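Local coordinates for major capsid protein (Faustovirus, PDB 5J7O) that forms the trimeric, double jelly-roll building block from which the capsid shell of a large double-stranded DNA virus is probably assembled, at residues L24-M33 with P44-H55; Y209-F217 with N557-F568. All coordinates share one frame; numbering follows the deposited sequence.

In the fold
Contact 1 lies far out on the chain, about 56 Å from its centre, in the N-terminal helical hairpin; contact 2 sits about 10 Å from that centre, where segments 340 residues apart meet. Their own centres are 48 Å apart and they do not touch. Both are buried, and both reach the second subunit, while contact 2 also meets the third. In contact 1 helix 22-38 packs through aliphatic side chains on a short helix and its flanking loops, with one arginine gripping backbone carbonyls at the side. Contact 2 joins a helix end to a loop and the start of a strand through a sandwiched phenylalanine, backbone-directed bonds and a salt bridge.

Contact 1: residues L24-M33 with P44-H55; sequences LLNDRIKSIM and PTPTLVDIERTH
The backbone oxygen of Asp50 is gripped by both terminal nitrogens of the Arg28 guanidinium, and this grip ties together an N-terminal helical hairpin: helix 22-38 and the short helix 48-52 run roughly antiparallel, and their short segments here approach to 10.7 Å between axes, at 141°. The stronger bond is Arg28 NH2 to Asp50 O, 2.6 Å; the oxygen lies in the guanidinium plane, while the donor stands above the carbonyl plane. Arg28 NH1 adds a weak bond to the same oxygen at 3.1 Å and further weak ones to Ile51 O and Thr54 OG1. A bend at chi3 (45°) turns the guanidinium edge-on to these carbonyls, and Thr54 CG2 covers one of its faces. Arg28 NE is also weakly bonded to the backbone of a bound peptide.

Aliphatic packing fills the gap, with Ile51 coming from the short helix and Pro46 from the loop before it. Ile51 points its CD1 at Ile29 CG1 and its CG2 at Leu25 CD1, each 3.6 Å away, with the Leu25 and Ile51 side chains crossing at about a right angle. Pro46 rests its ring on Ile32 CG2 and touches Met33 CG; Ile408 of the second subunit packs on Ile29 and Pro46. At the opposite end of the hairpin, Thr54 OG1 shares a hydrogen bond with His55 ND1, and His55 NE2 bonds to Ala21 O, so the imidazole is held from both nitrogens. Leu25 CB lies over a face of that ring, a CH-pi contact 3.7 Å from its centroid.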
loop_
_atom_site.group_PDB
_atom_site.type_symbol
_atom_site.label_atom_id
_atom_site.label_comp_id
_atom_site.label_asym_id
_atom_site.label_seq_id
_atom_site.Cartn_x
_atom_site.Cartn_y
_atom_site.Cartn_z
ATOM N N LEU B 24 20.569 21.590 39.387
ATOM C CA LEU B 24 19.376 22.130 40.029
ATOM C C LEU B 24 18.589 21.036 40.739
ATOM O O LEU B 24 18.144 21.220 41.878
ATOM C CB LEU B 24 18.502 22.838 38.994
ATOM C CG LEU B 24 17.087 23.234 39.422
ATOM C CD1 LEU B 24 17.123 24.189 40.605
ATOM C CD2 LEU B 24 16.331 23.849 38.252
ATOM N N LEU B 25 18.407 19.888 40.079
ATOM C CA LEU B 25 17.627 18.806 40.671
ATOM C C LEU B 25 18.291 18.268 41.934
ATOM O O LEU B 25 17.611 17.977 42.925
ATOM C CB LEU B 25 17.428 17.684 39.653
ATOM C CG LEU B 25 16.591 16.489 40.113
ATOM C CD1 LEU B 25 15.178 16.928 40.464
ATOM C CD2 LEU B 25 16.575 15.410 39.043
ATOM N N ASN B 26 19.620 18.125 41.916
ATOM C CA ASN B 26 20.330 17.682 43.112
ATOM C C ASN B 26 20.131 18.658 44.262
ATOM O O ASN B 26 19.955 18.244 45.415
ATOM C CB ASN B 26 21.819 17.508 42.810
ATOM C CG ASN B 26 22.110 16.261 42.001
ATOM O OD1 ASN B 26 21.369 15.279 42.063
ATOM N ND2 ASN B 26 23.197 16.291 41.239
ATOM N N ASP B 27 20.153 19.961 43.969
ATOM C CA ASP B 27 19.918 20.956 45.011
ATOM C C ASP B 27 18.504 20.849 45.565
ATOM O O ASP B 27 18.286 21.027 46.768
ATOM C CB ASP B 27 20.173 22.361 44.466
ATOM C CG ASP B 27 21.645 22.641 44.244
ATOM O OD1 ASP B 27 22.477 22.072 44.982
ATOM O OD2 ASP B 27 21.970 23.432 43.334
ATOM N N ARG B 28 17.528 20.557 44.701
ATOM C CA ARG B 28 16.157 20.400 45.172
ATOM C C ARG B 28 16.013 19.164 46.051
ATOM O O ARG B 28 15.307 19.197 47.065
ATOM C CB ARG B 28 15.196 20.336 43.985
ATOM C CG ARG B 28 15.194 21.592 43.130
ATOM C CD ARG B 28 13.891 21.749 42.360
ATOM N NE ARG B 28 12.728 21.488 43.204
ATOM C CZ ARG B 28 11.860 20.505 42.990
ATOM N NH1 ARG B 28 12.012 19.699 41.949
ATOM N NH2 ARG B 28 10.832 20.334 43.810
ATOM N N ILE B 29 16.682 18.070 45.685
ATOM C CA ILE B 29 16.612 16.852 46.486
ATOM C C ILE B 29 17.308 17.054 47.826
ATOM O O ILE B 29 16.753 16.736 48.885
ATOM C CB ILE B 29 17.216 15.667 45.713
ATOM C CG1 ILE B 29 16.371 15.348 44.478
ATOM C CG2 ILE B 29 17.342 14.448 46.616
ATOM C CD1 ILE B 29 16.987 14.302 43.575
ATOM N N LYS B 30 18.534 17.584 47.799
ATOM C CA LYS B 30 19.272 17.823 49.036
ATOM C C LYS B 30 18.510 18.763 49.960
ATOM O O LYS B 30 18.513 18.583 51.185
ATOM C CB LYS B 30 20.657 18.387 48.719
ATOM C CG LYS B 30 21.413 18.902 49.931
ATOM C CD LYS B 30 22.843 19.265 49.576
ATOM C CE LYS B 30 23.597 18.051 49.060
ATOM N NZ LYS B 30 25.027 18.358 48.787
ATOM N N SER B 31 17.845 19.769 49.392
ATOM C CA SER B 31 17.017 20.663 50.194
ATOM C C SER B 31 15.833 19.913 50.794
ATOM O O SER B 31 15.643 19.903 52.015
ATOM C CB SER B 31 16.539 21.835 49.334
ATOM O OG SER B 31 15.563 22.605 50.012
ATOM N N ILE B 32 15.038 19.258 49.941
ATOM C CA ILE B 32 13.806 18.609 50.389
ATOM C C ILE B 32 14.091 17.611 51.505
ATOM O O ILE B 32 13.317 17.495 52.464
ATOM C CB ILE B 32 13.094 17.943 49.195
ATOM C CG1 ILE B 32 12.452 19.005 48.299
ATOM C CG2 ILE B 32 12.043 16.953 49.672
ATOM C CD1 ILE B 32 11.857 18.449 47.023
ATOM N N MET B 33 15.209 16.887 51.411
ATOM C CA MET B 33 15.561 15.948 52.471
ATOM C C MET B 33 15.846 16.659 53.787
ATOM O O MET B 33 15.595 16.099 54.860
ATOM C CB MET B 33 16.770 15.108 52.058
ATOM C CG MET B 33 16.471 14.048 51.014
ATOM S SD MET B 33 17.921 13.050 50.633
ATOM C CE MET B 33 19.065 14.320 50.103
ATOM N N PRO B 44 13.044 11.184 55.026
ATOM C CA PRO B 44 13.366 12.467 54.385
ATOM C C PRO B 44 13.429 12.418 52.867
ATOM O O PRO B 44 13.507 13.484 52.242
ATOM C CB PRO B 44 14.741 12.805 54.974
ATOM C CG PRO B 44 15.360 11.472 55.228
ATOM C CD PRO B 44 14.231 10.552 55.629
ATOM N N THR B 45 13.396 11.237 52.254
ATOM C CA THR B 45 13.524 11.160 50.805
ATOM C C THR B 45 12.309 11.797 50.131
ATOM O O THR B 45 11.178 11.628 50.595
ATOM C CB THR B 45 13.682 9.710 50.348
ATOM O OG1 THR B 45 12.620 8.913 50.885
ATOM C CG2 THR B 45 15.021 9.151 50.810
ATOM N N PRO B 46 12.514 12.537 49.044
ATOM C CA PRO B 46 11.419 13.311 48.445
ATOM C C PRO B 46 10.343 12.427 47.829
ATOM O O PRO B 46 10.456 11.203 47.735
ATOM C CB PRO B 46 12.121 14.149 47.373
ATOM C CG PRO B 46 13.551 14.205 47.804
ATOM C CD PRO B 46 13.822 12.890 48.467
ATOM N N THR B 47 9.275 13.094 47.401
ATOM C CA THR B 47 8.140 12.485 46.725
ATOM C C THR B 47 8.282 12.676 45.218
ATOM O O THR B 47 8.810 13.690 44.755
ATOM C CB THR B 47 6.830 13.104 47.236
ATOM O OG1 THR B 47 6.484 12.524 48.500
ATOM C CG2 THR B 47 5.675 12.910 46.261
ATOM N N LEU B 48 7.831 11.676 44.451
ATOM C CA LEU B 48 7.888 11.775 42.994
ATOM C C LEU B 48 7.199 13.033 42.477
ATOM O O LEU B 48 7.645 13.620 41.483
ATOM C CB LEU B 48 7.266 10.533 42.356
ATOM C CG LEU B 48 8.093 9.256 42.486
ATOM C CD1 LEU B 48 7.384 8.079 41.836
ATOM C CD2 LEU B 48 9.474 9.450 41.880
ATOM N N VAL B 49 6.113 13.458 43.125
ATOM C CA VAL B 49 5.487 14.728 42.766
ATOM C C VAL B 49 6.432 15.891 43.048
ATOM O O VAL B 49 6.520 16.839 42.259
ATOM C CB VAL B 49 4.145 14.890 43.505
ATOM C CG1 VAL B 49 3.558 16.274 43.267
ATOM C CG2 VAL B 49 3.165 13.813 43.063
ATOM N N ASP B 50 7.161 15.834 44.170
ATOM C CA ASP B 50 8.109 16.898 44.497
ATOM C C ASP B 50 9.150 17.072 43.396
ATOM O O ASP B 50 9.492 18.203 43.029
ATOM C CB ASP B 50 8.799 16.609 45.832
ATOM C CG ASP B 50 7.884 16.806 47.022
ATOM O OD1 ASP B 50 8.002 16.035 47.997
ATOM O OD2 ASP B 50 7.052 17.735 46.985
ATOM N N ILE B 51 9.669 15.964 42.862
ATOM C CA ILE B 51 10.622 16.052 41.761
ATOM C C ILE B 51 9.944 16.597 40.511
ATOM O O ILE B 51 10.479 17.482 39.831
ATOM C CB ILE B 51 11.267 14.679 41.495
ATOM C CG1 ILE B 51 11.949 14.142 42.754
ATOM C CG2 ILE B 51 12.262 14.764 40.341
ATOM C CD1 ILE B 51 13.029 15.042 43.296
ATOM N N GLU B 52 8.750 16.092 40.197
ATOM C CA GLU B 52 8.098 16.425 38.937
ATOM C C GLU B 52 7.566 17.853 38.884
ATOM O O GLU B 52 7.081 18.266 37.824
ATOM C CB GLU B 52 6.975 15.428 38.650
ATOM C CG GLU B 52 7.497 14.044 38.292
ATOM C CD GLU B 52 6.452 13.164 37.639
ATOM O OE1 GLU B 52 5.677 12.512 38.368
ATOM O OE2 GLU B 52 6.406 13.129 36.391
ATOM N N ARG B 53 7.651 18.623 39.972
ATOM C CA ARG B 53 7.307 20.038 39.891
ATOM C C ARG B 53 8.272 20.806 38.995
ATOM O O ARG B 53 7.926 21.893 38.521
ATOM C CB ARG B 53 7.273 20.665 41.289
ATOM C CG ARG B 53 6.414 19.900 42.281
ATOM C CD ARG B 53 5.936 20.754 43.447
ATOM N NE ARG B 53 6.958 21.666 43.948
ATOM C CZ ARG B 53 6.812 22.986 44.004
ATOM N NH1 ARG B 53 5.680 23.547 43.599
ATOM N NH2 ARG B 53 7.792 23.746 44.476
ATOM N N THR B 54 9.464 20.265 38.752
ATOM C CA THR B 54 10.435 20.864 37.841
ATOM C C THR B 54 10.896 19.917 36.745
ATOM O O THR B 54 10.992 20.327 35.586
ATOM C CB THR B 54 11.668 21.363 38.616
ATOM O OG1 THR B 54 12.349 20.250 39.207
ATOM C CG2 THR B 54 11.260 22.341 39.706
ATOM N N HIS B 55 11.178 18.659 37.074
ATOM C CA HIS B 55 11.772 17.719 36.135
ATOM C C HIS B 55 10.776 16.641 35.726
ATOM O O HIS B 55 9.934 16.215 36.518
ATOM C CB HIS B 55 13.021 17.064 36.731
ATOM C CG HIS B 55 14.201 17.980 36.811
ATOM N ND1 HIS B 55 14.289 19.004 37.729
ATOM C CD2 HIS B 55 15.341 18.030 36.082
ATOM C CE1 HIS B 55 15.434 19.643 37.564
ATOM N NE2 HIS B 55 16.091 19.071 36.572
#

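Contact 2: residues Y209-F217 with N557-F568; sequences YNKFHVPDF and NLVTPQDKGALF
The C-terminal end of helix 203-212 docks against the loop leading into strand 567-570, and the Phe212 ring lodges between that loop and the strand's start. Pro561 CB lies over one ring face, a CH-pi contact 4.3 Å from the centroid, and Phe568 CD2 over the opposite face, the aromatic planes inclined at 47°. Ala566 CB reaches Phe212 CZ at 3.7 Å, and the Leu558 side chain lies beside that of Phe212, its CD1 3.6 Å from Phe212 CD1.

Two bonds to backbone carbonyls hold the segments together. Val559 N gives a nearly straight bond to Phe212 O, 2.6 Å, from above the carbonyl plane. His213 ND1 donates in its ring plane to Asn557 O, 2.9 Å, while its NE2 bonds to Tyr448 OH, setting the imidazole's rotation.

Lys211 runs out extended and bends only at its last torsion (chi4 -66°), bringing NZ onto the anti lone pair of Asp563 OD2 in a 2.6 Å salt bridge. Leu471 N also donates to OD2, and His469 O accepts from NZ. Arg224 of the third subunit bonds to Pro561 O and Gln562 O. Asp563 OD1 accepts from Gly565 N in an Asx turn, as the loop enters a beta strand of the double jelly-roll.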
loop_
_atom_site.group_PDB
_atom_site.type_symbol
_atom_site.label_atom_id
_atom_site.label_comp_id
_atom_site.label_asym_id
_atom_site.label_seq_id
_atom_site.Cartn_x
_atom_site.Cartn_y
_atom_site.Cartn_z
ATOM N N TYR B 209 -15.194 12.254 3.956
ATOM C CA TYR B 209 -14.559 11.491 5.026
ATOM C C TYR B 209 -13.769 10.317 4.464
ATOM O O TYR B 209 -12.666 10.017 4.939
ATOM C CB TYR B 209 -15.617 11.003 6.016
ATOM C CG TYR B 209 -15.060 10.291 7.229
ATOM C CD1 TYR B 209 -14.717 8.944 7.177
ATOM C CD2 TYR B 209 -14.888 10.962 8.433
ATOM C CE1 TYR B 209 -14.210 8.292 8.281
ATOM C CE2 TYR B 209 -14.383 10.316 9.545
ATOM C CZ TYR B 209 -14.046 8.982 9.463
ATOM O OH TYR B 209 -13.543 8.333 10.567
ATOM N N ASN B 210 -14.322 9.635 3.457
ATOM C CA ASN B 210 -13.614 8.522 2.831
ATOM C C ASN B 210 -12.275 8.965 2.256
ATOM O O ASN B 210 -11.316 8.185 2.239
ATOM C CB ASN B 210 -14.493 7.906 1.740
ATOM C CG ASN B 210 -13.804 6.781 0.992
ATOM O OD1 ASN B 210 -13.580 5.701 1.537
ATOM N ND2 ASN B 210 -13.482 7.025 -0.273
ATOM N N LYS B 211 -12.183 10.218 1.805
ATOM C CA LYS B 211 -10.962 10.692 1.168
ATOM C C LYS B 211 -9.949 11.234 2.173
ATOM O O LYS B 211 -8.741 11.129 1.939
ATOM C CB LYS B 211 -11.292 11.776 0.137
ATOM C CG LYS B 211 -12.192 11.325 -1.013
ATOM C CD LYS B 211 -12.678 12.518 -1.829
ATOM C CE LYS B 211 -13.881 12.165 -2.695
ATOM N NZ LYS B 211 -13.553 11.180 -3.765
ATOM N N PHE B 212 -10.408 11.798 3.292
ATOM C CA PHE B 212 -9.538 12.583 4.157
ATOM C C PHE B 212 -9.265 11.973 5.525
ATOM O O PHE B 212 -8.340 12.431 6.202
ATOM C CB PHE B 212 -10.122 13.988 4.368
ATOM C CG PHE B 212 -9.907 14.916 3.210
ATOM C CD1 PHE B 212 -8.669 15.499 2.990
ATOM C CD2 PHE B 212 -10.948 15.218 2.350
ATOM C CE1 PHE B 212 -8.473 16.359 1.926
ATOM C CE2 PHE B 212 -10.759 16.077 1.286
ATOM C CZ PHE B 212 -9.520 16.648 1.072
ATOM N N HIS B 213 -10.034 10.975 5.967
ATOM C CA HIS B 213 -9.918 10.562 7.362
ATOM C C HIS B 213 -9.873 9.048 7.523
ATOM O O HIS B 213 -10.251 8.524 8.577
ATOM C CB HIS B 213 -11.063 11.142 8.193
ATOM C CG HIS B 213 -11.180 12.631 8.095
ATOM N ND1 HIS B 213 -10.179 13.483 8.509
ATOM C CD2 HIS B 213 -12.173 13.419 7.621
ATOM C CE1 HIS B 213 -10.553 14.732 8.299
ATOM N NE2 HIS B 213 -11.759 14.721 7.761
ATOM N N VAL B 214 -9.413 8.328 6.506
ATOM C CA VAL B 214 -9.241 6.883 6.630
ATOM C C VAL B 214 -7.793 6.532 6.310
ATOM O O VAL B 214 -7.469 6.228 5.152
ATOM C CB VAL B 214 -10.212 6.112 5.721
ATOM C CG1 VAL B 214 -10.152 4.627 6.039
ATOM C CG2 VAL B 214 -11.631 6.638 5.881
ATOM N N PRO B 215 -6.893 6.569 7.290
ATOM C CA PRO B 215 -5.508 6.152 7.044
ATOM C C PRO B 215 -5.432 4.669 6.718
ATOM O O PRO B 215 -6.405 3.919 6.828
ATOM C CB PRO B 215 -4.793 6.481 8.358
ATOM C CG PRO B 215 -5.883 6.544 9.378
ATOM C CD PRO B 215 -7.092 7.056 8.665
ATOM N N ASP B 216 -4.235 4.244 6.308
ATOM C CA ASP B 216 -4.078 2.884 5.806
ATOM C C ASP B 216 -4.261 1.838 6.900
ATOM O O ASP B 216 -4.670 0.710 6.601
ATOM C CB ASP B 216 -2.717 2.724 5.133
ATOM C CG ASP B 216 -2.770 3.008 3.646
ATOM O OD1 ASP B 216 -1.728 3.386 3.070
ATOM O OD2 ASP B 216 -3.858 2.853 3.051
ATOM N N PHE B 217 -3.975 2.174 8.160
ATOM C CA PHE B 217 -4.187 1.193 9.218
ATOM C C PHE B 217 -5.660 1.011 9.570
ATOM O O PHE B 217 -5.981 0.142 10.388
ATOM C CB PHE B 217 -3.372 1.548 10.474
ATOM C CG PHE B 217 -3.556 2.958 10.968
ATOM C CD1 PHE B 217 -4.644 3.297 11.754
ATOM C CD2 PHE B 217 -2.608 3.931 10.690
ATOM C CE1 PHE B 217 -4.803 4.586 12.224
ATOM C CE2 PHE B 217 -2.760 5.221 11.158
ATOM C CZ PHE B 217 -3.858 5.548 11.929
ATOM N N ASN B 557 -4.735 12.217 11.746
ATOM C CA ASN B 557 -6.165 12.471 11.635
ATOM C C ASN B 557 -6.564 13.006 10.269
ATOM O O ASN B 557 -7.752 12.977 9.930
ATOM C CB ASN B 557 -6.613 13.458 12.714
ATOM C CG ASN B 557 -6.720 12.817 14.083
ATOM O OD1 ASN B 557 -7.065 11.641 14.206
ATOM N ND2 ASN B 557 -6.429 13.590 15.122
ATOM N N LEU B 558 -5.608 13.491 9.481
ATOM C CA LEU B 558 -5.881 14.035 8.156
ATOM C C LEU B 558 -5.051 13.259 7.142
ATOM O O LEU B 558 -3.818 13.356 7.134
ATOM C CB LEU B 558 -5.570 15.530 8.102
ATOM C CG LEU B 558 -5.954 16.245 6.807
ATOM C CD1 LEU B 558 -7.361 15.854 6.377
ATOM C CD2 LEU B 558 -5.848 17.752 6.981
ATOM N N VAL B 559 -5.725 12.493 6.300
ATOM C CA VAL B 559 -5.073 11.706 5.263
ATOM C C VAL B 559 -4.932 12.555 4.013
ATOM O O VAL B 559 -5.838 13.315 3.652
ATOM C CB VAL B 559 -5.865 10.418 4.974
ATOM C CG1 VAL B 559 -5.224 9.633 3.834
ATOM C CG2 VAL B 559 -5.949 9.574 6.219
ATOM N N THR B 560 -3.789 12.438 3.358
ATOM C CA THR B 560 -3.637 13.035 2.045
ATOM C C THR B 560 -4.599 12.364 1.068
ATOM O O THR B 560 -4.617 11.127 0.974
ATOM C CB THR B 560 -2.205 12.888 1.547
ATOM O OG1 THR B 560 -1.852 11.500 1.483
ATOM C CG2 THR B 560 -1.287 13.604 2.489
ATOM N N PRO B 561 -5.405 13.125 0.333
ATOM C CA PRO B 561 -6.421 12.510 -0.526
ATOM C C PRO B 561 -5.843 11.997 -1.835
ATOM O O PRO B 561 -5.031 12.659 -2.487
ATOM C CB PRO B 561 -7.407 13.657 -0.771
ATOM C CG PRO B 561 -6.551 14.880 -0.713
ATOM C CD PRO B 561 -5.469 14.597 0.301
ATOM N N GLN B 562 -6.279 10.796 -2.218
ATOM C CA GLN B 562 -5.914 10.259 -3.523
ATOM C C GLN B 562 -6.672 10.971 -4.637
ATOM O O GLN B 562 -6.115 11.223 -5.713
ATOM C CB GLN B 562 -6.188 8.754 -3.565
ATOM C CG GLN B 562 -5.376 7.998 -4.602
ATOM C CD GLN B 562 -3.932 7.807 -4.181
ATOM O OE1 GLN B 562 -3.580 8.005 -3.018
ATOM N NE2 GLN B 562 -3.086 7.421 -5.129
ATOM N N ASP B 563 -7.939 11.305 -4.392
ATOM C CA ASP B 563 -8.754 12.020 -5.366
ATOM C C ASP B 563 -8.112 13.359 -5.706
ATOM O O ASP B 563 -7.877 14.189 -4.821
ATOM C CB ASP B 563 -10.164 12.224 -4.808
ATOM C CG ASP B 563 -11.163 12.673 -5.865
ATOM O OD1 ASP B 563 -10.752 13.284 -6.874
ATOM O OD2 ASP B 563 -12.372 12.417 -5.682
ATOM N N LYS B 564 -7.833 13.569 -6.994
ATOM C CA LYS B 564 -7.150 14.782 -7.432
ATOM C C LYS B 564 -8.013 16.031 -7.324
ATOM O O LYS B 564 -7.478 17.140 -7.433
ATOM C CB LYS B 564 -6.662 14.622 -8.873
ATOM C CG LYS B 564 -5.235 14.111 -8.992
ATOM C CD LYS B 564 -4.718 14.269 -10.412
ATOM C CE LYS B 564 -3.215 14.063 -10.481
ATOM N NZ LYS B 564 -2.683 14.358 -11.841
ATOM N N GLY B 565 -9.319 15.890 -7.119
ATOM C CA GLY B 565 -10.211 17.021 -6.985
ATOM C C GLY B 565 -10.657 17.323 -5.574
ATOM O O GLY B 565 -11.574 18.134 -5.392
ATOM N N ALA B 566 -10.046 16.704 -4.568
ATOM C CA ALA B 566 -10.430 16.905 -3.178
ATOM C C ALA B 566 -9.548 17.986 -2.563
ATOM O O ALA B 566 -8.330 17.815 -2.457
ATOM C CB ALA B 566 -10.314 15.599 -2.392
ATOM N N LEU B 567 -10.165 19.090 -2.153
ATOM C CA LEU B 567 -9.448 20.217 -1.577
ATOM C C LEU B 567 -9.892 20.439 -0.138
ATOM O O LEU B 567 -11.052 20.205 0.218
ATOM C CB LEU B 567 -9.659 21.496 -2.400
ATOM C CG LEU B 567 -8.792 21.653 -3.655
ATOM C CD1 LEU B 567 -9.196 20.680 -4.756
ATOM C CD2 LEU B 567 -8.839 23.082 -4.161
ATOM N N PHE B 568 -8.952 20.897 0.686
ATOM C CA PHE B 568 -9.147 21.040 2.126
ATOM C C PHE B 568 -8.744 22.454 2.523
ATOM O O PHE B 568 -7.552 22.776 2.551
ATOM C CB PHE B 568 -8.326 19.992 2.884
ATOM C CG PHE B 568 -8.606 19.936 4.360
ATOM C CD1 PHE B 568 -7.885 20.719 5.247
ATOM C CD2 PHE B 568 -9.574 19.082 4.865
ATOM C CE1 PHE B 568 -8.132 20.664 6.604
ATOM C CE2 PHE B 568 -9.826 19.023 6.225
ATOM C CZ PHE B 568 -9.103 19.815 7.094
#